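Local structure of EtuB protein (Clostridium kluyveri DSM 555, 3IO0) at residues G9-D14 and Q106-L111; N64-T69 and V87-D92; C117-L122 and M218-V223; F146-A151 and L190-G195. The protein probably acts as a structural shell protein of a bacterial microcompartment associated with ethanol utilisation, assembling as a trimer with two tandem BMC domains in each chain. All blocks are in the same frame, centred on the assembly; numbering follows the deposited sequence.

Contact 1: G9-D14 and Q106-L111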
loop_
_atom_site.group_PDB
_atom_site.type_symbol
_atom_site.label_atom_id
_atom_site.label_comp_id
_atom_site.label_asym_id
_atom_site.label_seq_id
_atom_site.Cartn_x
_atom_site.Cartn_y
_atom_site.Cartn_z
ATOM N N GLY A 9 -11.755 24.506 2.133
ATOM C CA GLY A 9 -12.871 23.496 1.976
ATOM C C GLY A 9 -12.083 22.305 1.469
ATOM O O GLY A 9 -10.877 22.487 1.340
ATOM N N THR A 10 -12.578 21.084 1.189
ATOM C CA THR A 10 -13.757 20.286 1.615
ATOM C C THR A 10 -14.717 19.834 0.523
ATOM O O THR A 10 -15.481 20.627 -0.015
ATOM C CB THR A 10 -14.387 20.639 2.957
ATOM O OG1 THR A 10 -13.378 20.458 3.948
ATOM C CG2 THR A 10 -15.542 19.676 3.296
ATOM N N ALA A 11 -14.634 18.541 0.196
ATOM C CA ALA A 11 -15.582 17.846 -0.683
ATOM C C ALA A 11 -15.593 16.354 -0.324
ATOM O O ALA A 11 -14.882 15.937 0.587
ATOM C CB ALA A 11 -15.223 18.059 -2.150
ATOM N N GLY A 12 -16.394 15.559 -1.037
ATOM C CA GLY A 12 -16.530 14.119 -0.777
ATOM C C GLY A 12 -15.246 13.325 -0.916
ATOM O O GLY A 12 -14.241 13.853 -1.359
ATOM N N GLY A 13 -15.267 12.043 -0.555
ATOM C CA GLY A 13 -14.013 11.331 -0.259
ATOM C C GLY A 13 -13.562 12.126 0.939
ATOM O O GLY A 13 -14.382 12.838 1.535
ATOM N N ASP A 14 -12.308 12.078 1.335
ATOM C CA ASP A 14 -11.987 13.058 2.368
ATOM C C ASP A 14 -11.112 14.100 1.737
ATOM O O ASP A 14 -9.900 14.104 1.925
ATOM C CB ASP A 14 -11.395 12.440 3.644
ATOM C CG ASP A 14 -12.450 11.773 4.520
ATOM O OD1 ASP A 14 -13.648 12.095 4.394
ATOM O OD2 ASP A 14 -12.086 10.916 5.340
ATOM N N GLN A 106 -16.392 20.889 -8.041
ATOM C CA GLN A 106 -16.666 19.861 -9.042
ATOM C C GLN A 106 -16.426 18.427 -8.574
ATOM O O GLN A 106 -16.876 17.471 -9.214
ATOM C CB GLN A 106 -15.857 20.131 -10.314
ATOM C CG GLN A 106 -16.160 21.465 -10.993
ATOM C CD GLN A 106 -17.649 21.691 -11.187
ATOM O OE1 GLN A 106 -18.377 20.802 -11.664
ATOM N NE2 GLN A 106 -18.120 22.881 -10.803
ATOM N N THR A 107 -15.726 18.276 -7.460
ATOM C CA THR A 107 -15.345 16.954 -6.994
ATOM C C THR A 107 -16.541 16.026 -6.812
ATOM O O THR A 107 -16.590 14.955 -7.415
ATOM C CB THR A 107 -14.467 17.036 -5.722
ATOM O OG1 THR A 107 -13.173 17.509 -6.092
ATOM C CG2 THR A 107 -14.297 15.680 -5.065
ATOM N N ASP A 108 -17.518 16.452 -6.016
ATOM C CA ASP A 108 -18.650 15.590 -5.679
ATOM C C ASP A 108 -19.442 15.196 -6.902
ATOM O O ASP A 108 -19.986 14.085 -6.956
ATOM C CB ASP A 108 -19.554 16.262 -4.666
ATOM C CG ASP A 108 -18.892 16.414 -3.332
ATOM O OD1 ASP A 108 -18.774 15.405 -2.620
ATOM O OD2 ASP A 108 -18.476 17.543 -2.998
ATOM N N LYS A 109 -19.505 16.104 -7.877
ATOM C CA LYS A 109 -20.124 15.819 -9.162
ATOM C C LYS A 109 -19.516 14.555 -9.743
ATOM O O LYS A 109 -20.242 13.634 -10.135
ATOM C CB LYS A 109 -19.941 17.002 -10.116
ATOM C CG LYS A 109 -20.093 16.702 -11.604
ATOM C CD LYS A 109 -20.429 17.977 -12.355
ATOM C CE LYS A 109 -19.809 18.033 -13.752
ATOM N NZ LYS A 109 -18.537 18.839 -13.774
ATOM N N TYR A 110 -18.183 14.505 -9.761
ATOM C CA TYR A 110 -17.463 13.396 -10.381
ATOM C C TYR A 110 -17.453 12.101 -9.586
ATOM O O TYR A 110 -17.495 11.020 -10.164
ATOM C CB TYR A 110 -16.052 13.822 -10.735
ATOM C CG TYR A 110 -16.047 14.782 -11.884
ATOM C CD1 TYR A 110 -16.550 14.403 -13.124
ATOM C CD2 TYR A 110 -15.555 16.073 -11.736
ATOM C CE1 TYR A 110 -16.557 15.278 -14.185
ATOM C CE2 TYR A 110 -15.555 16.959 -12.796
ATOM C CZ TYR A 110 -16.057 16.553 -14.017
ATOM O OH TYR A 110 -16.060 17.415 -15.079
ATOM N N LEU A 111 -17.399 12.212 -8.264
ATOM C CA LEU A 111 -17.538 11.050 -7.397
ATOM C C LEU A 111 -18.841 10.286 -7.678
ATOM O O LEU A 111 -18.973 9.112 -7.330
ATOM C CB LEU A 111 -17.465 11.478 -5.936
ATOM C CG LEU A 111 -16.093 11.907 -5.422
ATOM C CD1 LEU A 111 -16.238 12.755 -4.172
ATOM C CD2 LEU A 111 -15.204 10.701 -5.151
#

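Contact 2: N64-T69 and V87-D92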
loop_
_atom_site.group_PDB
_atom_site.type_symbol
_atom_site.label_atom_id
_atom_site.label_comp_id
_atom_site.label_asym_id
_atom_site.label_seq_id
_atom_site.Cartn_x
_atom_site.Cartn_y
_atom_site.Cartn_z
ATOM N N ASN A 64 -5.225 30.480 -14.494
ATOM C CA ASN A 64 -3.838 30.639 -14.865
ATOM C C ASN A 64 -2.936 29.785 -13.973
ATOM O O ASN A 64 -2.058 30.306 -13.262
ATOM C CB ASN A 64 -3.432 32.113 -14.812
ATOM C CG ASN A 64 -2.084 32.370 -15.462
ATOM O OD1 ASN A 64 -1.484 31.486 -16.073
ATOM N ND2 ASN A 64 -1.608 33.586 -15.334
ATOM N N THR A 65 -3.140 28.473 -14.017
ATOM C CA THR A 65 -2.354 27.569 -13.182
ATOM C C THR A 65 -1.597 26.486 -13.972
ATOM O O THR A 65 -1.845 26.256 -15.161
ATOM C CB THR A 65 -3.229 26.928 -12.112
ATOM O OG1 THR A 65 -4.433 26.459 -12.723
ATOM C CG2 THR A 65 -3.587 27.950 -11.046
ATOM N N GLU A 66 -0.645 25.842 -13.309
ATOM C CA GLU A 66 0.087 24.736 -13.912
ATOM C C GLU A 66 0.178 23.597 -12.901
ATOM O O GLU A 66 -0.160 23.773 -11.726
ATOM C CB GLU A 66 1.470 25.182 -14.357
ATOM C CG GLU A 66 1.475 26.143 -15.523
ATOM C CD GLU A 66 2.881 26.372 -16.069
ATOM O OE1 GLU A 66 3.828 26.509 -15.256
ATOM O OE2 GLU A 66 3.040 26.410 -17.312
ATOM N N VAL A 67 0.618 22.430 -13.359
ATOM C CA VAL A 67 0.616 21.250 -12.516
ATOM C C VAL A 67 2.009 21.012 -11.952
ATOM O O VAL A 67 2.960 20.765 -12.694
ATOM C CB VAL A 67 0.103 20.026 -13.294
ATOM C CG1 VAL A 67 0.348 18.744 -12.517
ATOM C CG2 VAL A 67 -1.381 20.191 -13.633
ATOM N N ALA A 68 2.131 21.109 -10.635
ATOM C CA ALA A 68 3.399 20.868 -9.966
ATOM C C ALA A 68 3.597 19.372 -9.761
ATOM O O ALA A 68 4.628 18.820 -10.128
ATOM C CB ALA A 68 3.454 21.607 -8.648
ATOM N N THR A 69 2.604 18.701 -9.194
ATOM C CA THR A 69 2.739 17.275 -8.960
ATOM C C THR A 69 1.392 16.575 -8.838
ATOM O O THR A 69 0.455 17.127 -8.268
ATOM C CB THR A 69 3.647 16.989 -7.723
ATOM O OG1 THR A 69 3.921 15.592 -7.643
ATOM C CG2 THR A 69 2.988 17.415 -6.444
ATOM N N VAL A 87 -0.996 19.034 -6.720
ATOM C CA VAL A 87 -0.470 20.360 -6.426
ATOM C C VAL A 87 -0.392 21.170 -7.707
ATOM O O VAL A 87 0.257 20.764 -8.669
ATOM C CB VAL A 87 0.908 20.319 -5.706
ATOM C CG1 VAL A 87 1.443 21.710 -5.475
ATOM C CG2 VAL A 87 0.783 19.621 -4.372
ATOM N N LEU A 88 -1.082 22.307 -7.703
ATOM C CA LEU A 88 -1.059 23.262 -8.795
ATOM C C LEU A 88 -0.188 24.446 -8.405
ATOM O O LEU A 88 -0.216 24.875 -7.247
ATOM C CB LEU A 88 -2.473 23.755 -9.080
ATOM C CG LEU A 88 -3.559 22.724 -9.361
ATOM C CD1 LEU A 88 -4.904 23.404 -9.557
ATOM C CD2 LEU A 88 -3.180 21.905 -10.580
ATOM N N LYS A 89 0.581 24.970 -9.359
ATOM C CA LYS A 89 1.437 26.131 -9.117
ATOM C C LYS A 89 1.005 27.367 -9.904
ATOM O O LYS A 89 0.475 27.265 -11.019
ATOM C CB LYS A 89 2.901 25.801 -9.401
ATOM C CG LYS A 89 3.213 25.381 -10.828
ATOM C CD LYS A 89 4.715 25.167 -11.007
ATOM C CE LYS A 89 5.064 24.736 -12.419
ATOM N NZ LYS A 89 6.401 24.104 -12.435
ATOM N N ALA A 90 1.236 28.534 -9.308
ATOM C CA ALA A 90 0.832 29.819 -9.884
ATOM C C ALA A 90 1.752 30.910 -9.386
ATOM O O ALA A 90 2.300 30.807 -8.292
ATOM C CB ALA A 90 -0.609 30.150 -9.503
ATOM N N ALA A 91 1.912 31.957 -10.188
ATOM C CA ALA A 91 2.659 33.139 -9.762
ATOM C C ALA A 91 1.880 33.888 -8.678
ATOM O O ALA A 91 2.466 34.488 -7.781
ATOM C CB ALA A 91 2.938 34.045 -10.952
ATOM N N ASP A 92 0.556 33.828 -8.760
ATOM C CA ASP A 92 -0.301 34.569 -7.852
ATOM C C ASP A 92 -1.214 33.624 -7.065
ATOM O O ASP A 92 -1.940 32.804 -7.638
ATOM C CB ASP A 92 -1.129 35.578 -8.658
ATOM C CG ASP A 92 -1.831 36.620 -7.786
ATOM O OD1 ASP A 92 -2.413 36.283 -6.721
ATOM O OD2 ASP A 92 -1.825 37.795 -8.211
#

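Contact 3: C117-L122 and M218-V223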
loop_
_atom_site.group_PDB
_atom_site.type_symbol
_atom_site.label_atom_id
_atom_site.label_comp_id
_atom_site.label_asym_id
_atom_site.label_seq_id
_atom_site.Cartn_x
_atom_site.Cartn_y
_atom_site.Cartn_z
ATOM N N CYS A 117 -19.023 -0.817 -3.171
ATOM C CA CYS A 117 -19.655 -1.977 -2.589
ATOM C C CYS A 117 -18.633 -2.751 -1.793
ATOM O O CYS A 117 -17.450 -2.409 -1.772
ATOM C CB CYS A 117 -20.263 -2.867 -3.663
ATOM S SG CYS A 117 -19.071 -3.880 -4.475
ATOM N N ASP A 118 -19.096 -3.812 -1.153
ATOM C CA ASP A 118 -18.300 -4.486 -0.151
ATOM C C ASP A 118 -17.010 -5.096 -0.702
ATOM O O ASP A 118 -15.959 -5.021 -0.062
ATOM C CB ASP A 118 -19.135 -5.552 0.557
ATOM C CG ASP A 118 -18.300 -6.399 1.483
ATOM O OD1 ASP A 118 -18.050 -5.932 2.621
ATOM O OD2 ASP A 118 -17.870 -7.506 1.055
ATOM N N ALA A 119 -17.091 -5.696 -1.883
ATOM C CA ALA A 119 -15.955 -6.428 -2.417
ATOM C C ALA A 119 -15.049 -5.592 -3.324
ATOM O O ALA A 119 -14.006 -6.073 -3.773
ATOM C CB ALA A 119 -16.421 -7.692 -3.124
ATOM N N GLY A 120 -15.431 -4.346 -3.584
ATOM C CA GLY A 120 -14.615 -3.479 -4.418
ATOM C C GLY A 120 -15.347 -2.252 -4.891
ATOM O O GLY A 120 -16.128 -1.670 -4.152
ATOM N N HIS A 121 -15.089 -1.858 -6.131
ATOM C CA HIS A 121 -15.656 -0.641 -6.680
ATOM C C HIS A 121 -15.556 -0.610 -8.199
ATOM O O HIS A 121 -14.831 -1.404 -8.802
ATOM C CB HIS A 121 -14.946 0.576 -6.096
ATOM C CG HIS A 121 -13.453 0.522 -6.214
ATOM N ND1 HIS A 121 -12.787 0.769 -7.396
ATOM C CD2 HIS A 121 -12.495 0.256 -5.294
ATOM C CE1 HIS A 121 -11.488 0.657 -7.204
ATOM N NE2 HIS A 121 -11.284 0.346 -5.937
ATOM N N LEU A 122 -16.290 0.311 -8.808
ATOM C CA LEU A 122 -16.179 0.576 -10.227
ATOM C C LEU A 122 -16.143 2.084 -10.427
ATOM O O LEU A 122 -16.827 2.818 -9.715
ATOM C CB LEU A 122 -17.371 -0.021 -10.964
ATOM C CG LEU A 122 -17.445 0.256 -12.469
ATOM C CD1 LEU A 122 -16.494 -0.633 -13.232
ATOM C CD2 LEU A 122 -18.850 0.057 -12.984
ATOM N N MET A 218 -21.243 -11.333 -8.690
ATOM C CA MET A 218 -20.484 -11.664 -7.478
ATOM C C MET A 218 -21.296 -11.468 -6.201
ATOM O O MET A 218 -20.741 -11.533 -5.109
ATOM C CB MET A 218 -19.221 -10.812 -7.372
ATOM C CG MET A 218 -18.245 -10.929 -8.515
ATOM S SD MET A 218 -16.877 -9.737 -8.416
ATOM C CE MET A 218 -16.120 -10.165 -6.845
ATOM N N GLY A 219 -22.596 -11.205 -6.336
ATOM C CA GLY A 219 -23.472 -10.977 -5.177
ATOM C C GLY A 219 -23.360 -9.595 -4.550
ATOM O O GLY A 219 -23.788 -9.370 -3.418
ATOM N N GLN A 220 -22.788 -8.664 -5.298
ATOM C CA GLN A 220 -22.551 -7.318 -4.801
ATOM C C GLN A 220 -23.673 -6.410 -5.237
ATOM O O GLN A 220 -24.323 -6.652 -6.267
ATOM C CB GLN A 220 -21.220 -6.767 -5.332
ATOM C CG GLN A 220 -19.995 -7.536 -4.893
ATOM C CD GLN A 220 -19.888 -7.612 -3.401
ATOM O OE1 GLN A 220 -19.580 -6.628 -2.729
ATOM N NE2 GLN A 220 -20.157 -8.782 -2.864
ATOM N N ASP A 221 -23.877 -5.355 -4.454
ATOM C CA ASP A 221 -24.824 -4.320 -4.805
ATOM C C ASP A 221 -24.100 -2.982 -4.984
ATOM O O ASP A 221 -24.085 -2.147 -4.075
ATOM C CB ASP A 221 -25.918 -4.232 -3.740
ATOM C CG ASP A 221 -27.029 -3.252 -4.109
ATOM O OD1 ASP A 221 -27.101 -2.797 -5.283
ATOM O OD2 ASP A 221 -27.835 -2.939 -3.203
ATOM N N PRO A 222 -23.510 -2.765 -6.171
ATOM C CA PRO A 222 -22.691 -1.581 -6.411
ATOM C C PRO A 222 -23.528 -0.308 -6.602
ATOM O O PRO A 222 -24.452 -0.296 -7.416
ATOM C CB PRO A 222 -21.943 -1.939 -7.695
ATOM C CG PRO A 222 -22.833 -2.877 -8.408
ATOM C CD PRO A 222 -23.607 -3.623 -7.367
ATOM N N VAL A 223 -23.205 0.754 -5.861
ATOM C CA VAL A 223 -24.010 1.988 -5.888
ATOM C C VAL A 223 -23.204 3.287 -5.894
ATOM O O VAL A 223 -22.391 3.548 -5.008
ATOM C CB VAL A 223 -25.052 2.042 -4.717
ATOM C CG1 VAL A 223 -26.194 1.037 -4.948
ATOM C CG2 VAL A 223 -24.385 1.811 -3.349
#

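Contact 4: F146-A151 and L190-G195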
loop_
_atom_site.group_PDB
_atom_site.type_symbol
_atom_site.label_atom_id
_atom_site.label_comp_id
_atom_site.label_asym_id
_atom_site.label_seq_id
_atom_site.Cartn_x
_atom_site.Cartn_y
_atom_site.Cartn_z
ATOM N N PHE A 146 -11.325 11.946 -23.465
ATOM C CA PHE A 146 -10.511 11.066 -22.635
ATOM C C PHE A 146 -11.378 10.258 -21.684
ATOM O O PHE A 146 -12.343 10.787 -21.123
ATOM C CB PHE A 146 -9.500 11.912 -21.856
ATOM C CG PHE A 146 -8.427 11.123 -21.179
ATOM C CD1 PHE A 146 -7.515 10.385 -21.916
ATOM C CD2 PHE A 146 -8.305 11.147 -19.796
ATOM C CE1 PHE A 146 -6.515 9.660 -21.286
ATOM C CE2 PHE A 146 -7.304 10.423 -19.145
ATOM C CZ PHE A 146 -6.408 9.683 -19.892
ATOM N N GLY A 147 -11.034 8.984 -21.503
ATOM C CA GLY A 147 -11.763 8.113 -20.580
ATOM C C GLY A 147 -10.878 7.429 -19.548
ATOM O O GLY A 147 -9.730 7.078 -19.852
ATOM N N ILE A 148 -11.407 7.238 -18.335
ATOM C CA ILE A 148 -10.693 6.516 -17.281
ATOM C C ILE A 148 -11.541 5.397 -16.666
ATOM O O ILE A 148 -12.684 5.616 -16.262
ATOM C CB ILE A 148 -10.199 7.459 -16.176
ATOM C CG1 ILE A 148 -9.298 8.541 -16.765
ATOM C CG2 ILE A 148 -9.470 6.677 -15.072
ATOM C CD1 ILE A 148 -9.084 9.698 -15.840
ATOM N N MET A 149 -10.962 4.204 -16.588
ATOM C CA MET A 149 -11.662 3.007 -16.153
ATOM C C MET A 149 -10.857 2.315 -15.092
ATOM O O MET A 149 -9.638 2.182 -15.235
ATOM C CB MET A 149 -11.696 2.008 -17.295
ATOM C CG MET A 149 -12.895 2.042 -18.160
ATOM S SD MET A 149 -12.375 1.362 -19.732
ATOM C CE MET A 149 -11.799 2.867 -20.499
ATOM N N HIS A 150 -11.536 1.828 -14.059
ATOM C CA HIS A 150 -10.965 0.795 -13.222
ATOM C C HIS A 150 -12.030 0.149 -12.368
ATOM O O HIS A 150 -13.102 0.716 -12.159
ATOM C CB HIS A 150 -9.822 1.329 -12.361
ATOM C CG HIS A 150 -10.235 2.409 -11.423
ATOM N ND1 HIS A 150 -10.872 2.151 -10.229
ATOM C CD2 HIS A 150 -10.108 3.751 -11.499
ATOM C CE1 HIS A 150 -11.122 3.291 -9.609
ATOM N NE2 HIS A 150 -10.673 4.278 -10.363
ATOM N N ALA A 151 -11.735 -1.060 -11.907
ATOM C CA ALA A 151 -12.579 -1.745 -10.946
ATOM C C ALA A 151 -11.725 -2.636 -10.039
ATOM O O ALA A 151 -10.632 -3.087 -10.433
ATOM C CB ALA A 151 -13.641 -2.548 -11.651
ATOM N N LEU A 190 -6.593 -0.694 -14.377
ATOM C CA LEU A 190 -6.955 0.624 -14.896
ATOM C C LEU A 190 -6.636 0.753 -16.377
ATOM O O LEU A 190 -5.609 0.269 -16.847
ATOM C CB LEU A 190 -6.257 1.734 -14.112
ATOM C CG LEU A 190 -6.499 3.184 -14.550
ATOM C CD1 LEU A 190 -6.835 4.081 -13.357
ATOM C CD2 LEU A 190 -5.321 3.718 -15.330
ATOM N N ILE A 191 -7.529 1.412 -17.101
ATOM C CA ILE A 191 -7.353 1.650 -18.523
ATOM C C ILE A 191 -7.638 3.114 -18.783
ATOM O O ILE A 191 -8.478 3.729 -18.123
ATOM C CB ILE A 191 -8.199 0.638 -19.379
ATOM C CG1 ILE A 191 -7.345 -0.574 -19.672
ATOM C CG2 ILE A 191 -8.674 1.173 -20.721
ATOM C CD1 ILE A 191 -5.923 -0.226 -19.910
ATOM N N THR A 192 -6.901 3.676 -19.722
ATOM C CA THR A 192 -7.052 5.064 -20.072
ATOM C C THR A 192 -7.200 5.146 -21.573
ATOM O O THR A 192 -6.445 4.517 -22.319
ATOM C CB THR A 192 -5.880 5.859 -19.527
ATOM O OG1 THR A 192 -6.336 6.605 -18.400
ATOM C CG2 THR A 192 -5.308 6.794 -20.545
ATOM N N ILE A 193 -8.185 5.917 -22.012
ATOM C CA ILE A 193 -8.647 5.845 -23.395
ATOM C C ILE A 193 -8.835 7.220 -24.041
ATOM O O ILE A 193 -9.274 8.164 -23.376
ATOM C CB ILE A 193 -9.869 4.882 -23.458
ATOM C CG1 ILE A 193 -9.428 3.614 -24.166
ATOM C CG2 ILE A 193 -11.144 5.494 -24.058
ATOM C CD1 ILE A 193 -10.169 2.392 -23.718
ATOM N N SER A 194 -8.454 7.338 -25.314
ATOM C CA SER A 194 -8.644 8.589 -26.073
ATOM C C SER A 194 -9.235 8.329 -27.465
ATOM O O SER A 194 -9.152 7.209 -27.984
ATOM C CB SER A 194 -7.330 9.373 -26.189
ATOM O OG SER A 194 -7.526 10.665 -26.746
ATOM N N GLY A 195 -9.831 9.359 -28.061
ATOM C CA GLY A 195 -10.415 9.241 -29.398
ATOM C C GLY A 195 -11.522 10.246 -29.603
ATOM O O GLY A 195 -11.561 11.267 -28.919
#

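Contact 1: G9-D14 and Q106-L111
The turn that follows Ala11, from Gly12 to Asp14, links strand 7-11 to strand 15-20 in a beta hairpin and docks, with Ala11, against the C-terminal part of helix 93-111. The polar link is a single carboxylate holding a single amide. Gly12 N donates to Asp108 OD1 at 2.9 Å, with an N-H...O angle of 131°, reaching the oxygen from its syn side but 29° out of the carboxylate plane. The second branch, Asp108 OD2, receives only a weak bond from Gly12 N at 3.5 Å. Asp108 CG stands anti to the carbonyl carbon (chi1 -68°), beside the backbone N. The hairpin forms one margin, within the chain, of the five-stranded sheet of the first circularly permuted BMC repeat, and a G1 beta bulge, in which Thr10 and Ala11 face one residue of strand 15-20, lies just before the turn. Van der Waals contacts flank the carboxylate. Ala11 CB lies 3.4 Å from Asp108 OD2 and 3.8 Å from Thr107 CB, and the methyl Thr107 CG2 also comes within 4.1 Å of Gly12 O. The hydroxyl of Thr107 is turned to Ala103 O within the helix. Further along, Leu111 CD1 is laid against the peptide leaving Gly12, 3.5 Å from Gly12 C and 3.8 Å from Gly13 N. Bare glycine backbone thus meets a leucine methyl and a carboxylate directly. Thr107 also leans on Ala55 of helix 50-61, while Asp14 forms a salt bridge with Lys77 and packs on Ala119 of the second subunit.

Contact 2: N64-T69 and V87-D92
Glu66 to Thr69 and Val87 to Lys89 pair as antiparallel strands at one margin of the first five-stranded sheet, where strand 66-71 is outermost within the chain and strand 84-90 is its inner neighbour. Glu66 and Lys89 make a hydrogen-bonded pair: Glu66 N donates to Lys89 O at 2.9 Å, and Lys89 N returns a bond to Glu66 O at 2.8 Å. One residue on, Val67 and Leu88 are a non-hydrogen-bonded pair whose side chains cross obliquely, Val67 CG2 touching Leu88 CD2 at 3.9 Å. Helix 93-111 (Ala99 on Leu88) and helix 132-138 (Leu132 and Ile133 on Val67) meet this face. Glu66 and Lys89 occupy the other face. Lys89 CG sits between the backbone N and the carbonyl carbon (chi1 61°), and the extended chain beyond it runs past the glutamate, bringing Lys89 CE to 3.6 Å from Glu66 OE1. The opposite charges stay near without a salt bridge, Lys89 NZ being 4.5 Å from Glu66 OE1 and weakly bonded to Gly32 O instead. Thr69 CG2 packs against Val87 CB at 3.6 Å. Here the register slips: Val87 O is gripped by two successive amides, Ala68 N at 2.7 Å and Thr69 N, while Val87 N binds Thr69 O. Two residues facing one in this way, on the BMC-sheet strand that is outermost within this chain, is the signature of a classic beta bulge.

Contact 3: C117-L122 and M218-V223
Gln220 reaches into the type I beta turn formed by Cys117 to Gly120, the tight hairpin connection between strands 114-117 and 120-127 in the second BMC repeat. Its OE1 accepts a hydrogen bond from Ala119 N at 2.8 Å, with the amide 49° above the carbonyl plane and an N-H...O angle of 141°. Asp118 N lies nearby, but its angle to the same oxygen is poor. Around this bond the side chain fits closely to the turn: Gln220 CD is 3.5 Å from Ala119 CB, and Gln220 CB approaches Cys117 SG at 3.7 Å. The glutamine is folded at chi2 (-57°), which swings CD over the turn. Farther along the 218-223 segment, Cys117 CB rests on Pro222 CA at 3.9 Å, and the backbone of Val223 pairs with Leu116.

What positions Gln220 is the end of helix 197-217. Gly219, with positive phi, is the C-prime residue of a Schellman motif, so the chain turns off the helix immediately before the glutamine. Pro222 then packs back on Leu212 and Arg216 of that helix. The turn also meets the third subunit: Arg46 of that subunit hydrogen-bonds to Ala119 O, and Asp14 of that subunit packs on Asp118 and Ala119. Met218, which also touches Val16 of the third subunit, brings CE to 4.5 Å from Ala119 CB.

Contact 4: F146-A151 and L190-G195
Met149 fits against Ile191 and Ile193 on one face of an antiparallel strand pair at the centre of the second BMC sheet, and this is the closely packed half of the contact. Met149 CE touches two branches at once, Ile191 CG2 at 3.6 Å and Ile193 CD1 at the same distance, because the thioether chain bends at chi3 (-88°) and brings the methyl across both isoleucines. Helix 154-167 covers this face, with Val160 and Ala164 on Met149 and Leu165 on Ile193.

The opposite face is also buried, with no open side, but there Ile148 meets its cross-strand neighbours at longer range. Ile148 and Thr192 run alongside each other from the two strands, yet Ile148 CG1 comes no nearer to Thr192 OG1 than 3.9 Å, and Ile148 CG2 reaches Leu190 CD1 only at 4.1 Å. Phe134 and Phe138 of helix 132-138 fill in over Ile148. Near one end, His150 CD2 meets Leu190 CD1 at 3.8 Å. Near the other, Ser194 CB stands at the edge of the Phe146 ring, whose closer contacts with Thr192 are doubtful.

Two hydrogen-bonded pairs, Met149 with Ile191 and Gly147 with Ile193, join the backbones through four bonds, among them Gly147 N to Ile193 O at 2.7 Å.

From the N terminus, the chain first lays down the strand end and turn at 9-14, and contact 1 later closes a long loop by bringing helix 93-111 back to it. Contact 2 is nested inside that loop, pairing strands 66-71 and 84-90 of the same sheet, with its centre about 20 Å from that of contact 1. The second repeat follows in series: contact 3 joins the turn after strand 114-117 to the chain leaving helix 197-217, and contact 4, nested within it, pairs strands 145-152 and 189-195 of the second sheet. Those two touch, His121 CE1 lying 3.4 Å from His150 ND1 across neighbouring strands. Contacts 2 and 3 are far apart, about 37 Å between centres.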